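Local coordinates for protein putative N-acetylmuramoyl-L-alanine amidase (Enterococcus phage phiM1EF22, PDB 7D55) that probably binds the enterococcal cell wall as the tetrameric cell-binding domain of a phage lysin, a putative N-acetylmuramoyl-L-alanine amidase, at residues A[3-8]-A[74-79]. Numbering follows the deposited sequence.
Sequences CLYERP and RLETVC
R7 and E76 form a buried salt bridge between strand 3-8 and the helix in 74-79. The arginine grips the carboxylate side-on with two nitrogens, one to each oxygen. R7 NE donates to E76 OE2 at 2.9 Å, nearly straight at 170°, on the syn lone pair. R7 NH2 donates to E76 OE1 at 2.8 Å, also from the syn side but 24° out of the carboxylate plane. The guanidinium and carboxylate planes are nearly coplanar. The R7 chain is bent at chi2 and chi3, which turns it at CD and NE. R7 NH1 donates to P8 O at 2.8 Å, so the strand's own backbone helps fix the rotation of the guanidinium.

Y5 adds a third donor to the carboxylate. Its OH donates to E76 OE2 at 2.6 Å, on the anti lone pair. E76 OE2 thus accepts on both lone pairs, and the carboxylate is held by three bonds from the strand. The nearby positive charge would favour an ionised E76. K86 adds a further salt bridge to E76 OE1.

The apolar part is small and centres on one methyl. L75 CD2 lies 3.7 Å from Y5 CE1, approaching the ring obliquely. The same methyl meets C3 SG at 3.8 Å. C3, Y5 and R7, every second residue of the strand, start their side chains toward the helix.

Helix 71-78 packs across one face of the mixed sheet; the axes of 3-8 and 74-78 lie 111° apart. Strand 3-9 lies between strands 59-60 and 22-28. W65 meets the Y5 ring, and C33 of strand 33-36 touches Y5, L75 and E76. I48 of a second subunit also packs on L75, so the contact lies near a subunit interface.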
loop_
_atom_site.group_PDB
_atom_site.type_symbol
_atom_site.label_atom_id
_atom_site.label_comp_id
_atom_site.label_asym_id
_atom_site.label_seq_id
_atom_site.Cartn_x
_atom_site.Cartn_y
_atom_site.Cartn_z
ATOM N N CYS A 3 10.289 -3.647 -5.263
ATOM C CA CYS A 3 11.484 -3.939 -6.038
ATOM C C CYS A 3 11.827 -2.731 -6.887
ATOM O O CYS A 3 10.998 -1.841 -7.097
ATOM C CB CYS A 3 11.323 -5.193 -6.907
ATOM S SG CYS A 3 10.088 -5.095 -8.212
ATOM N N LEU A 4 13.080 -2.693 -7.331
ATOM C CA LEU A 4 13.522 -1.823 -8.410
ATOM C C LEU A 4 13.842 -2.697 -9.610
ATOM O O LEU A 4 14.274 -3.844 -9.462
ATOM C CB LEU A 4 14.786 -1.059 -8.014
ATOM C CG LEU A 4 14.597 -0.028 -6.894
ATOM C CD1 LEU A 4 15.934 0.344 -6.247
ATOM C CD2 LEU A 4 13.895 1.202 -7.455
ATOM N N TYR A 5 13.632 -2.153 -10.805
ATOM C CA TYR A 5 13.945 -2.886 -12.025
ATOM C C TYR A 5 14.180 -1.875 -13.133
ATOM O O TYR A 5 13.926 -0.680 -12.974
ATOM C CB TYR A 5 12.833 -3.882 -12.405
ATOM C CG TYR A 5 11.508 -3.241 -12.756
ATOM C CD1 TYR A 5 10.601 -2.888 -11.765
ATOM C CD2 TYR A 5 11.156 -3.005 -14.086
ATOM C CE1 TYR A 5 9.377 -2.309 -12.086
ATOM C CE2 TYR A 5 9.926 -2.431 -14.419
ATOM C CZ TYR A 5 9.049 -2.084 -13.414
ATOM O OH TYR A 5 7.840 -1.502 -13.732
ATOM N N GLU A 6 14.668 -2.365 -14.266
ATOM C CA GLU A 6 14.858 -1.520 -15.434
ATOM C C GLU A 6 13.965 -2.009 -16.563
ATOM O O GLU A 6 13.718 -3.210 -16.690
ATOM C CB GLU A 6 16.318 -1.560 -15.881
ATOM C CG GLU A 6 17.246 -0.851 -14.909
ATOM C CD GLU A 6 18.710 -1.047 -15.247
ATOM O OE1 GLU A 6 19.455 -1.582 -14.408
ATOM O OE2 GLU A 6 19.122 -0.670 -16.348
ATOM N N ARG A 7 13.495 -1.080 -17.396
ATOM C CA ARG A 7 12.629 -1.429 -18.515
ATOM C C ARG A 7 12.787 -0.382 -19.612
ATOM O O ARG A 7 13.260 0.738 -19.351
ATOM C CB ARG A 7 11.162 -1.565 -18.069
ATOM C CG ARG A 7 10.569 -0.300 -17.480
ATOM C CD ARG A 7 9.613 0.362 -18.460
ATOM N NE ARG A 7 8.448 -0.486 -18.697
ATOM C CZ ARG A 7 8.047 -0.934 -19.885
ATOM N NH1 ARG A 7 8.706 -0.606 -20.996
ATOM N NH2 ARG A 7 6.967 -1.710 -19.959
ATOM N N PRO A 8 12.438 -0.719 -20.857
ATOM C CA PRO A 8 12.698 0.207 -21.970
ATOM C C PRO A 8 11.795 1.435 -21.967
ATOM O O PRO A 8 10.637 1.405 -21.529
ATOM C CB PRO A 8 12.441 -0.650 -23.216
ATOM C CG PRO A 8 12.626 -2.054 -22.749
ATOM C CD PRO A 8 12.074 -2.065 -21.347
ATOM N N ARG A 74 4.788 -8.361 -17.128
ATOM C CA ARG A 74 3.911 -9.074 -16.210
ATOM C C ARG A 74 3.723 -8.295 -14.917
ATOM O O ARG A 74 2.598 -8.188 -14.408
ATOM C CB ARG A 74 4.493 -10.453 -15.904
ATOM C CG ARG A 74 4.800 -11.290 -17.141
ATOM C CD ARG A 74 3.551 -11.543 -17.967
ATOM N NE ARG A 74 3.835 -12.365 -19.137
ATOM C CZ ARG A 74 2.939 -12.676 -20.068
ATOM N NH1 ARG A 74 1.694 -12.218 -19.969
ATOM N NH2 ARG A 74 3.285 -13.435 -21.096
ATOM N N LEU A 75 4.806 -7.742 -14.373
ATOM C CA LEU A 75 4.691 -6.986 -13.132
ATOM C C LEU A 75 3.782 -5.779 -13.315
ATOM O O LEU A 75 2.925 -5.501 -12.464
ATOM C CB LEU A 75 6.074 -6.535 -12.662
ATOM C CG LEU A 75 6.057 -5.661 -11.408
ATOM C CD1 LEU A 75 5.330 -6.411 -10.292
ATOM C CD2 LEU A 75 7.477 -5.309 -11.015
ATOM N N GLU A 76 3.943 -5.062 -14.430
ATOM C CA GLU A 76 3.166 -3.856 -14.689
ATOM C C GLU A 76 1.701 -4.137 -15.009
ATOM O O GLU A 76 0.889 -3.207 -14.975
ATOM C CB GLU A 76 3.840 -3.035 -15.788
ATOM C CG GLU A 76 5.205 -2.508 -15.369
ATOM C CD GLU A 76 5.985 -1.857 -16.508
ATOM O OE1 GLU A 76 5.442 -1.751 -17.629
ATOM O OE2 GLU A 76 7.146 -1.450 -16.278
ATOM N N THR A 77 1.339 -5.386 -15.311
ATOM C CA THR A 77 -0.069 -5.737 -15.423
ATOM C C THR A 77 -0.718 -5.911 -14.056
ATOM O O THR A 77 -1.909 -5.617 -13.895
ATOM C CB THR A 77 -0.219 -7.026 -16.233
ATOM O OG1 THR A 77 0.440 -6.861 -17.492
ATOM C CG2 THR A 77 -1.678 -7.336 -16.489
ATOM N N VAL A 78 0.037 -6.393 -13.073
ATOM C CA VAL A 78 -0.525 -6.619 -11.750
ATOM C C VAL A 78 -0.365 -5.405 -10.843
ATOM O O VAL A 78 -1.148 -5.235 -9.903
ATOM C CB VAL A 78 0.045 -7.899 -11.110
ATOM C CG1 VAL A 78 -0.276 -9.115 -11.970
ATOM C CG2 VAL A 78 1.530 -7.780 -10.916
ATOM N N CYS A 79 0.641 -4.566 -11.106
ATOM C CA CYS A 79 0.892 -3.322 -10.373
ATOM C C CYS A 79 1.038 -2.249 -11.440
ATOM O O CYS A 79 2.149 -1.968 -11.907
ATOM C CB CYS A 79 2.169 -3.410 -9.547
ATOM S SG CYS A 79 2.122 -4.683 -8.304
#